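Local coordinates for protein endo-1,4-beta-xylanase (Pseudoalteromonas haloplanktis, PDB 1H12) that hydrolyses internal beta-1,4 linkages of xylan as a cold-adapted family 8 glycoside hydrolase, and probably also cleaves beta-1,4-glucans, at residues Lys65-Asp70 / Asp377-Asn382; Ser35-Met40 / Leu385-Met390; Lys182-Gln187 / Lys222-Gln227. All coordinates share one frame; numbering follows the deposited sequence. Where two conformers were deposited one is given.

Interaction 1. Residues Lys65-Asp70 / Asp377-Asn382; sequences KAINPD and DYRYYN. With XYP (beta-D-xylopyranose), chain B.
Ala-66 faces the ring of Tyr-380 squarely: its CB stands 3.6 Å from the ring centroid, only 7° off the ring normal, a CH-pi contact over the middle of one face. CG of Tyr-380 lies anti to the backbone N (chi1 162°), which carries the ring toward the backbone of Ala-66, and a residue as small as alanine leaves room for it there. Ile-67 repeats the theme on a charged plane. Its CD1 sits over the centre of the Arg-379 guanidinium, 3.3 Å from CZ of that arginine, so the apolar methyl meets the flat face. The guanidinium N-H groups work in other directions, NE bonding Gln-48 O and NH1 bonding Gly-376 O. The Pro-69 ring lies across Asp-377, its CG 3.7 Å from CB of the aspartate. The same CG lies over one face of the Tyr-378 ring, 4.1 Å from CZ. Over the opposite face is the xylose, its C4 displaced toward the rim, while its O5 comes within 3.4 Å of Tyr-378 CD2. Between the backbones a water donates to Ile-67 O and Asp-377 O and accepts from Tyr-380 N, an amide of the helix's first turn. Tyr-378, the N-cap of that helix, thus forms an aromatic platform under the sugar, as is characteristic of sugar-binding sites in glycoside hydrolases, and here Pro-69 backs it; Asn-382 and Gln-327 belong to the same xylose pocket.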
loop_
_atom_site.group_PDB
_atom_site.type_symbol
_atom_site.label_atom_id
_atom_site.label_comp_id
_atom_site.label_asym_id
_atom_site.label_seq_id
_atom_site.Cartn_x
_atom_site.Cartn_y
_atom_site.Cartn_z
ATOM N N LYS A 65 -14.685 4.693 0.447
ATOM C CA LYS A 65 -15.277 4.869 1.751
ATOM C C LYS A 65 -14.630 3.961 2.776
ATOM O O LYS A 65 -14.703 2.727 2.674
ATOM C CB LYS A 65 -16.786 4.604 1.682
ATOM C CG LYS A 65 -17.497 4.923 3.003
ATOM C CD LYS A 65 -19.002 4.629 2.976
ATOM C CE LYS A 65 -19.742 5.486 2.033
ATOM N NZ LYS A 65 -21.282 5.256 2.210
ATOM N N ALA A 66 -14.033 4.556 3.803
ATOM C CA ALA A 66 -13.457 3.810 4.903
ATOM C C ALA A 66 -14.546 3.554 5.939
ATOM O O ALA A 66 -14.706 4.211 6.944
ATOM C CB ALA A 66 -12.247 4.552 5.516
ATOM N N ILE A 67 -15.344 2.554 5.627
ATOM C CA ILE A 67 -16.442 2.108 6.470
ATOM C C ILE A 67 -15.889 1.768 7.816
ATOM O O ILE A 67 -14.851 1.130 7.946
ATOM C CB ILE A 67 -17.129 0.912 5.820
ATOM C CG1 ILE A 67 -17.794 1.388 4.496
ATOM C CG2 ILE A 67 -18.145 0.295 6.736
ATOM C CD1 ILE A 67 -18.217 0.311 3.591
ATOM N N ASN A 68 -16.571 2.259 8.845
ATOM C CA ASN A 68 -16.043 2.127 10.192
ATOM C C ASN A 68 -17.166 2.122 11.188
ATOM O O ASN A 68 -17.755 3.180 11.526
ATOM C CB ASN A 68 -15.123 3.292 10.482
ATOM C CG ASN A 68 -14.345 3.107 11.774
ATOM O OD1 ASN A 68 -14.849 2.442 12.743
ATOM N ND2 ASN A 68 -13.092 3.585 11.794
ATOM N N PRO A 69 -17.448 0.924 11.657
ATOM C CA PRO A 69 -18.540 0.676 12.618
ATOM C C PRO A 69 -18.269 1.250 13.987
ATOM O O PRO A 69 -19.178 1.620 14.691
ATOM C CB PRO A 69 -18.557 -0.876 12.756
ATOM C CG PRO A 69 -17.402 -1.386 12.167
ATOM C CD PRO A 69 -16.738 -0.305 11.331
ATOM N N ASP A 70 -17.006 1.356 14.342
ATOM C CA ASP A 70 -16.701 1.791 15.710
ATOM C C ASP A 70 -16.660 3.316 15.880
ATOM O O ASP A 70 -16.941 3.860 16.961
ATOM C CB ASP A 70 -15.306 1.241 16.060
ATOM N N ASP A 377 -18.715 -4.901 7.489
ATOM C CA ASP A 377 -18.299 -3.662 8.118
ATOM C C ASP A 377 -16.808 -3.441 8.119
ATOM O O ASP A 377 -16.377 -2.293 8.353
ATOM C CB ASP A 377 -18.765 -3.640 9.597
ATOM C CG ASP A 377 -20.252 -3.510 9.762
ATOM O OD1 ASP A 377 -20.970 -3.039 8.836
ATOM O OD2 ASP A 377 -20.719 -3.772 10.903
ATOM N N TYR A 378 -16.000 -4.480 7.910
ATOM C CA TYR A 378 -14.569 -4.356 7.934
ATOM C C TYR A 378 -13.954 -4.410 6.542
ATOM O O TYR A 378 -12.738 -4.575 6.391
ATOM C CB TYR A 378 -13.932 -5.398 8.891
ATOM C CG TYR A 378 -14.296 -5.143 10.326
ATOM C CD1 TYR A 378 -13.692 -4.145 11.040
ATOM C CD2 TYR A 378 -15.314 -5.845 10.920
ATOM C CE1 TYR A 378 -14.066 -3.880 12.417
ATOM C CE2 TYR A 378 -15.675 -5.607 12.292
ATOM C CZ TYR A 378 -15.041 -4.632 12.980
ATOM O OH TYR A 378 -15.410 -4.375 14.308
ATOM N N ARG A 379 -14.779 -4.227 5.502
ATOM C CA ARG A 379 -14.307 -4.407 4.172
ATOM C C ARG A 379 -13.391 -3.317 3.645
ATOM O O ARG A 379 -12.764 -3.523 2.606
ATOM C CB ARG A 379 -15.450 -4.664 3.192
ATOM C CG ARG A 379 -16.307 -3.451 2.905
ATOM C CD ARG A 379 -17.389 -3.803 1.925
ATOM N NE ARG A 379 -18.236 -2.727 1.485
ATOM C CZ ARG A 379 -19.346 -2.363 2.074
ATOM N NH1 ARG A 379 -19.692 -2.896 3.281
ATOM N NH2 ARG A 379 -20.117 -1.492 1.482
ATOM N N TYR A 380 -13.325 -2.140 4.264
ATOM C CA TYR A 380 -12.417 -1.117 3.715
ATOM C C TYR A 380 -11.010 -1.597 3.650
ATOM O O TYR A 380 -10.368 -1.576 2.621
ATOM C CB TYR A 380 -12.529 0.188 4.516
ATOM C CG TYR A 380 -11.327 1.099 4.269
ATOM C CD1 TYR A 380 -11.217 1.861 3.145
ATOM C CD2 TYR A 380 -10.318 1.176 5.213
ATOM C CE1 TYR A 380 -10.106 2.657 2.920
ATOM C CE2 TYR A 380 -9.187 1.981 4.999
ATOM C CZ TYR A 380 -9.088 2.707 3.825
ATOM O OH TYR A 380 -7.982 3.511 3.575
ATOM N N TYR A 381 -10.455 -1.993 4.777
ATOM C CA TYR A 381 -9.034 -2.278 4.728
ATOM C C TYR A 381 -8.816 -3.667 4.129
ATOM O O TYR A 381 -7.925 -3.839 3.217
ATOM C CB TYR A 381 -8.346 -2.073 6.029
ATOM C CG TYR A 381 -6.827 -2.217 6.032
ATOM C CD1 TYR A 381 -6.029 -1.581 5.136
ATOM C CD2 TYR A 381 -6.159 -3.009 6.959
ATOM C CE1 TYR A 381 -4.670 -1.771 5.103
ATOM C CE2 TYR A 381 -4.850 -3.107 7.020
ATOM C CZ TYR A 381 -4.051 -2.499 6.036
ATOM O OH TYR A 381 -2.676 -2.657 5.964
ATOM N N ASN A 382 -9.656 -4.640 4.525
ATOM C CA ASN A 382 -9.576 -5.971 3.923
ATOM C C ASN A 382 -9.781 -5.957 2.425
ATOM O O ASN A 382 -9.042 -6.601 1.687
ATOM C CB ASN A 382 -10.553 -6.918 4.595
ATOM C CG ASN A 382 -10.121 -7.284 6.028
ATOM O OD1 ASN A 382 -10.986 -7.217 6.970
ATOM N ND2 ASN A 382 -8.946 -7.668 6.213
HETATM O O1 XYP B . -14.588 -9.884 8.706
HETATM C C1 XYP B . -13.666 -9.653 9.787
HETATM C C2 XYP B . -12.425 -9.151 9.253
HETATM C C3 XYP B . -11.395 -8.836 10.273
HETATM C C4 XYP B . -12.045 -8.183 11.502
HETATM C C5 XYP B . -13.312 -8.905 11.926
HETATM O O2 XYP B . -11.841 -9.975 8.241
HETATM O O3 XYP B . -10.333 -8.065 9.714
HETATM O O4 XYP B . -11.152 -8.016 12.570
HETATM O O5 XYP B . -14.188 -9.005 10.797
HETATM O O HOH W 1 -14.368 -1.250 6.828
#

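Interaction 2. Residues Ser35-Met40 / Leu385-Met390; sequences STFDNM and LYMLAM
Met-387 reaches across to helix 35-40, where its sulfur lies 3.6 Å from CA of Phe-37. Most of the contact is apolar and depends on thioethers, whose flexible, polarisable chains suit a buried seam between helices. Met-387 is bent beyond CG: chi2 of 75° turns SD aside, toward the backbone of Phe-37, and CE then comes to 3.9 Å from CG2 of Thr-36. Met-40, by contrast, is extended, and its SD meets CB of Met-387 at 3.6 Å. A second kind of contact is Met-aromatic. SD of Met-387 stands 5.2 Å from the centroid of the Phe-37 ring and approaches it obliquely, while Phe-37 also stacks on Phe-41. An alanine in place of Met-387 would probably open a gap beside Phe-37 and Thr-36 CG2 and leave the Phe-37 ring without its sulfur partner, although CB would still meet Met-40. The third group centres on Thr-36, whose two branches divide the work. Its CG2 packs on Tyr-386, and its OG1 lies at the edge of that ring, 3.7 Å from CE1. OG1 also touches CG of Met-390, 3.8 Å away, yet its polar need is met within its own helix by Lys-32 O, which makes threonine acceptable in this buried place. The helix axes pass 10.0 Å apart at 153°, nearly antiparallel. Such close antiparallel helix pairs are characteristic of the (alpha/alpha)6 barrel of family 8 enzymes, and this one joins an early helix to the last helix of the chain.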
loop_
_atom_site.group_PDB
_atom_site.type_symbol
_atom_site.label_atom_id
_atom_site.label_comp_id
_atom_site.label_asym_id
_atom_site.label_seq_id
_atom_site.Cartn_x
_atom_site.Cartn_y
_atom_site.Cartn_z
ATOM N N SER A 35 -13.799 -9.426 -11.874
ATOM C CA SER A 35 -14.987 -9.335 -10.996
ATOM C C SER A 35 -14.669 -8.664 -9.658
ATOM O O SER A 35 -15.530 -8.028 -9.087
ATOM C CB SER A 35 -15.586 -10.747 -10.746
ATOM O OG SER A 35 -14.709 -11.567 -10.033
ATOM N N THR A 36 -13.451 -8.827 -9.164
ATOM C CA THR A 36 -13.036 -8.172 -7.931
ATOM C C THR A 36 -13.172 -6.646 -8.142
ATOM O O THR A 36 -13.753 -5.953 -7.300
ATOM C CB THR A 36 -11.648 -8.571 -7.559
ATOM O OG1 THR A 36 -11.597 -10.005 -7.265
ATOM C CG2 THR A 36 -11.143 -7.865 -6.357
ATOM N N PHE A 37 -12.621 -6.123 -9.228
ATOM C CA PHE A 37 -12.730 -4.707 -9.474
ATOM C C PHE A 37 -14.190 -4.324 -9.658
ATOM O O PHE A 37 -14.672 -3.338 -9.070
ATOM C CB PHE A 37 -11.906 -4.288 -10.705
ATOM C CG PHE A 37 -11.903 -2.808 -10.920
ATOM C CD1 PHE A 37 -12.928 -2.168 -11.598
ATOM C CD2 PHE A 37 -10.878 -2.031 -10.417
ATOM C CE1 PHE A 37 -12.941 -0.771 -11.708
ATOM C CE2 PHE A 37 -10.850 -0.679 -10.553
ATOM C CZ PHE A 37 -11.890 -0.031 -11.199
ATOM N N ASP A 38 -14.931 -5.082 -10.438
ATOM C CA ASP A 38 -16.317 -4.713 -10.718
ATOM C C ASP A 38 -17.159 -4.663 -9.496
ATOM O O ASP A 38 -18.048 -3.832 -9.368
ATOM C CB ASP A 38 -16.925 -5.696 -11.706
ATOM C CG ASP A 38 -16.366 -5.525 -13.132
ATOM O OD1 ASP A 38 -15.653 -4.540 -13.389
ATOM O OD2 ASP A 38 -16.579 -6.449 -13.954
ATOM N N ASN A 39 -16.913 -5.581 -8.567
ATOM C CA ASN A 39 -17.704 -5.581 -7.342
ATOM C C ASN A 39 -17.285 -4.489 -6.374
ATOM O O ASN A 39 -18.110 -3.899 -5.678
ATOM C CB ASN A 39 -17.579 -6.940 -6.624
ATOM C CG ASN A 39 -18.222 -8.070 -7.367
ATOM O OD1 ASN A 39 -19.106 -7.857 -8.145
ATOM N ND2 ASN A 39 -17.742 -9.327 -7.080
ATOM N N MET A 40 -15.975 -4.190 -6.314
ATOM C CA MET A 40 -15.503 -3.099 -5.453
ATOM C C MET A 40 -15.986 -1.739 -5.968
ATOM O O MET A 40 -16.235 -0.831 -5.176
ATOM C CB MET A 40 -14.002 -3.165 -5.349
ATOM C CG MET A 40 -13.390 -2.005 -4.548
ATOM S SD MET A 40 -11.614 -2.264 -4.367
ATOM C CE MET A 40 -11.102 -0.639 -3.880
ATOM N N LEU A 385 -6.888 -4.108 0.308
ATOM C CA LEU A 385 -5.736 -4.976 0.127
ATOM C C LEU A 385 -6.047 -6.152 -0.749
ATOM O O LEU A 385 -5.185 -6.596 -1.523
ATOM C CB LEU A 385 -5.193 -5.458 1.469
ATOM C CG LEU A 385 -4.500 -4.392 2.303
ATOM C CD1 LEU A 385 -4.020 -4.996 3.643
ATOM C CD2 LEU A 385 -3.368 -3.756 1.596
ATOM N N TYR A 386 -7.250 -6.710 -0.640
ATOM C CA TYR A 386 -7.664 -7.821 -1.481
ATOM C C TYR A 386 -7.572 -7.429 -2.969
ATOM O O TYR A 386 -7.059 -8.183 -3.796
ATOM C CB TYR A 386 -9.093 -8.218 -1.080
ATOM C CG TYR A 386 -9.618 -9.444 -1.823
ATOM C CD1 TYR A 386 -10.312 -9.330 -2.997
ATOM C CD2 TYR A 386 -9.401 -10.727 -1.344
ATOM C CE1 TYR A 386 -10.799 -10.415 -3.696
ATOM C CE2 TYR A 386 -9.874 -11.829 -2.036
ATOM C CZ TYR A 386 -10.563 -11.670 -3.214
ATOM O OH TYR A 386 -11.055 -12.745 -3.903
ATOM N N MET A 387 -8.048 -6.235 -3.297
ATOM C CA MET A 387 -7.970 -5.728 -4.677
ATOM C C MET A 387 -6.536 -5.607 -5.137
ATOM O O MET A 387 -6.177 -6.095 -6.210
ATOM C CB MET A 387 -8.701 -4.366 -4.743
ATOM C CG MET A 387 -8.687 -3.717 -6.104
ATOM S SD MET A 387 -9.793 -4.412 -7.337
ATOM C CE MET A 387 -8.723 -5.516 -8.303
ATOM N N LEU A 388 -5.682 -4.967 -4.338
ATOM C CA LEU A 388 -4.284 -4.836 -4.733
ATOM C C LEU A 388 -3.624 -6.199 -4.919
ATOM O O LEU A 388 -2.903 -6.405 -5.897
ATOM C CB LEU A 388 -3.513 -4.009 -3.697
ATOM C CG LEU A 388 -3.882 -2.547 -3.614
ATOM C CD1 LEU A 388 -3.145 -1.925 -2.433
ATOM C CD2 LEU A 388 -3.542 -1.808 -4.867
ATOM N N ALA A 389 -3.881 -7.118 -4.005
ATOM C CA ALA A 389 -3.264 -8.430 -4.097
ATOM C C ALA A 389 -3.727 -9.179 -5.375
ATOM O O ALA A 389 -2.944 -9.863 -6.015
ATOM C CB ALA A 389 -3.599 -9.245 -2.887
ATOM N N MET A 390 -5.020 -9.056 -5.709
ATOM C CA MET A 390 -5.508 -9.680 -6.907
ATOM C C MET A 390 -4.732 -9.229 -8.129
ATOM O O MET A 390 -4.455 -10.041 -9.029
ATOM C CB MET A 390 -7.018 -9.453 -7.098
ATOM C CG MET A 390 -7.905 -10.390 -6.313
ATOM S SD MET A 390 -7.641 -12.135 -6.679
ATOM C CE MET A 390 -7.779 -12.043 -8.105
#

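Interaction 3. Residues Lys182-Gln187 / Lys222-Gln227; sequences KLMENQ and KNYWRQ
Gln-187 and Gln-227 meet through their amides. NE2 of Gln-187 donates to OE1 of Gln-227 over 2.9 Å in a nearly straight bond (162° at the hydrogen). The acceptor lies in the amide plane of Gln-187, and the donor uses a lone pair in the carbonyl plane of Gln-227. Because the two amide planes are strongly turned against each other, the groups meet as donor and acceptor without stacking. The other end of the Gln-187 amide is occupied as well, since OE1 accepts from Lys-231 NZ; glutamine suits the place by offering both functions on an extended arm.

Tyr-224 runs alongside Gln-187 in the opposite direction, the amide and ring planes 53° apart. NE2 of Gln-187 approaches the ring obliquely, 3.4 Å from CD1, and CG packs against CE1 at 3.7 Å. The tyrosine ring also turns its CD2 edge onto the face of its neighbour Trp-225, and takes part in a cation-pi contact with Lys-180. Its hydroxyl shares a water, lying in the ring plane, with Gln-187 N, 3.0 Å from that water.

Met-184 completes the contact from the strand. Its CG touches the OH of Tyr-224 at 3.4 Å. The chain bends at chi2 (-79°), which sets SD aside, and CE arrives 3.9 Å from CZ3 of Trp-225; the flexible thioether thus touches both aromatics, the tyrosine at its hydroxyl and the tryptophan at CZ3. Asn-186 and Gln-187, both with positive phi, form the turn between strands 184-185 and 188-189, with backbone angles fitting a type I' beta hairpin, here packed against helix 219-243 at the protein surface.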
loop_
_atom_site.group_PDB
_atom_site.type_symbol
_atom_site.label_atom_id
_atom_site.label_comp_id
_atom_site.label_asym_id
_atom_site.label_seq_id
_atom_site.Cartn_x
_atom_site.Cartn_y
_atom_site.Cartn_z
ATOM N N LYS A 182 8.042 18.014 1.748
ATOM C CA LYS A 182 7.239 17.968 2.940
ATOM C C LYS A 182 7.259 16.663 3.696
ATOM O O LYS A 182 6.933 16.646 4.889
ATOM C CB LYS A 182 5.749 18.273 2.591
ATOM C CG LYS A 182 5.526 19.559 1.834
ATOM C CD LYS A 182 5.889 20.850 2.550
ATOM C CE LYS A 182 5.610 22.062 1.709
ATOM N NZ LYS A 182 6.023 23.308 2.401
ATOM N N LEU A 183 7.564 15.552 3.020
ATOM C CA LEU A 183 7.307 14.221 3.567
ATOM C C LEU A 183 8.538 13.342 3.657
ATOM O O LEU A 183 8.404 12.141 3.847
ATOM C CB LEU A 183 6.188 13.500 2.810
ATOM C CG LEU A 183 4.878 14.298 2.620
ATOM C CD1 LEU A 183 3.913 13.492 1.813
ATOM C CD2 LEU A 183 4.298 14.680 3.955
ATOM N N MET A 184 9.729 13.925 3.572
ATOM C CA MET A 184 10.989 13.202 3.600
ATOM C C MET A 184 11.900 13.759 4.694
ATOM O O MET A 184 11.934 14.967 4.958
ATOM C CB MET A 184 11.730 13.268 2.256
ATOM C CG MET A 184 11.104 12.462 1.161
ATOM S SD MET A 184 11.608 10.704 1.453
ATOM C CE MET A 184 10.832 9.860 0.122
ATOM N N GLU A 185 12.667 12.894 5.307
ATOM C CA GLU A 185 13.803 13.299 6.159
ATOM C C GLU A 185 14.998 12.493 5.705
ATOM O O GLU A 185 15.020 11.279 5.768
ATOM C CB GLU A 185 13.578 13.058 7.630
ATOM C CG GLU A 185 14.725 13.656 8.454
ATOM C CD GLU A 185 14.666 13.432 9.915
ATOM O OE1 GLU A 185 13.790 12.814 10.468
ATOM O OE2 GLU A 185 15.598 13.925 10.606
ATOM N N ASN A 186 16.051 13.182 5.265
ATOM C CA ASN A 186 17.266 12.468 4.840
ATOM C C ASN A 186 16.935 11.366 3.830
ATOM O O ASN A 186 17.481 10.264 3.925
ATOM C CB ASN A 186 18.028 11.851 6.083
ATOM C CG ASN A 186 18.400 12.887 7.211
ATOM O OD1 ASN A 186 18.584 14.097 6.917
ATOM N ND2 ASN A 186 18.406 12.402 8.533
ATOM N N GLN A 187 16.009 11.628 2.886
ATOM C CA GLN A 187 15.679 10.685 1.822
ATOM C C GLN A 187 14.973 9.421 2.323
ATOM O O GLN A 187 14.936 8.468 1.596
ATOM C CB GLN A 187 16.893 10.376 0.966
ATOM C CG GLN A 187 17.383 11.600 0.172
ATOM C CD GLN A 187 18.607 11.360 -0.632
ATOM O OE1 GLN A 187 19.547 10.765 -0.093
ATOM N NE2 GLN A 187 18.576 11.589 -1.918
ATOM N N LYS A 222 16.351 12.625 -10.869
ATOM C CA LYS A 222 16.550 11.240 -11.156
ATOM C C LYS A 222 17.462 10.597 -10.092
ATOM O O LYS A 222 17.194 9.515 -9.559
ATOM C CB LYS A 222 17.115 11.037 -12.529
ATOM C CG LYS A 222 17.404 9.684 -12.866
ATOM C CD LYS A 222 17.788 9.529 -14.295
ATOM C CE LYS A 222 17.770 8.089 -14.677
ATOM N NZ LYS A 222 17.951 7.940 -16.212
ATOM N N ASN A 223 18.574 11.271 -9.845
ATOM C CA ASN A 223 19.503 10.794 -8.835
ATOM C C ASN A 223 18.899 10.777 -7.431
ATOM O O ASN A 223 19.102 9.818 -6.671
ATOM C CB ASN A 223 20.807 11.605 -8.903
ATOM C CG ASN A 223 21.664 11.210 -10.056
ATOM O OD1 ASN A 223 21.582 11.801 -11.197
ATOM N ND2 ASN A 223 22.463 10.268 -9.830
ATOM N N TYR A 224 18.123 11.791 -7.119
ATOM C CA TYR A 224 17.442 11.865 -5.817
ATOM C C TYR A 224 16.606 10.613 -5.578
ATOM O O TYR A 224 16.723 9.947 -4.546
ATOM C CB TYR A 224 16.569 13.125 -5.737
ATOM C CG TYR A 224 15.781 13.227 -4.455
ATOM C CD1 TYR A 224 16.347 13.772 -3.342
ATOM C CD2 TYR A 224 14.495 12.681 -4.358
ATOM C CE1 TYR A 224 15.630 13.860 -2.132
ATOM C CE2 TYR A 224 13.792 12.740 -3.181
ATOM C CZ TYR A 224 14.353 13.288 -2.061
ATOM O OH TYR A 224 13.634 13.306 -0.898
ATOM N N TRP A 225 15.752 10.270 -6.543
ATOM C CA TRP A 225 14.854 9.140 -6.344
ATOM C C TRP A 225 15.587 7.800 -6.359
ATOM O O TRP A 225 15.175 6.881 -5.657
ATOM C CB TRP A 225 13.685 9.193 -7.315
ATOM C CG TRP A 225 12.737 10.295 -6.963
ATOM C CD1 TRP A 225 12.507 11.435 -7.668
ATOM C CD2 TRP A 225 11.887 10.370 -5.795
ATOM N NE1 TRP A 225 11.595 12.211 -7.015
ATOM C CE2 TRP A 225 11.185 11.564 -5.865
ATOM C CE3 TRP A 225 11.639 9.531 -4.736
ATOM C CZ2 TRP A 225 10.304 11.960 -4.883
ATOM C CZ3 TRP A 225 10.745 9.896 -3.754
ATOM C CH2 TRP A 225 10.096 11.123 -3.828
ATOM N N ARG A 226 16.664 7.670 -7.147
ATOM C CA ARG A 226 17.449 6.455 -7.083
ATOM C C ARG A 226 18.070 6.288 -5.697
ATOM O O ARG A 226 18.145 5.180 -5.176
ATOM C CB ARG A 226 18.579 6.536 -8.117
ATOM N N GLN A 227 18.522 7.389 -5.088
ATOM C CA GLN A 227 19.096 7.348 -3.769
ATOM C C GLN A 227 18.010 6.989 -2.731
ATOM O O GLN A 227 18.289 6.237 -1.782
ATOM C CB GLN A 227 19.704 8.684 -3.438
ATOM C CG GLN A 227 20.982 8.943 -4.256
ATOM C CD GLN A 227 21.282 10.408 -4.444
ATOM O OE1 GLN A 227 20.795 11.262 -3.706
ATOM N NE2 GLN A 227 22.119 10.703 -5.442
HETATM O O HOH W 2 15.141 14.217 1.691
#

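Overall arrangement
From the N terminus, helix 29-40 supplies the first half of interaction 2, and the end of strand 58-66 with its following loop then supplies the first half of interaction 1. Both stay open while the chain builds the middle of the fold, where interaction 3 closes a short loop between the hairpin at 182-187 and helix 219-243. Only at the C-terminal end does helix 379-392 close the other two, interaction 1 at its start and interaction 2 farther along. All three loops are nested and none cross. Interactions 1 and 2 lie about 15 Å apart between centres; interaction 3 sits on the opposite side of the chain's centre, its centre about 33 Å from that of interaction 1 and about 31 Å from that of interaction 2.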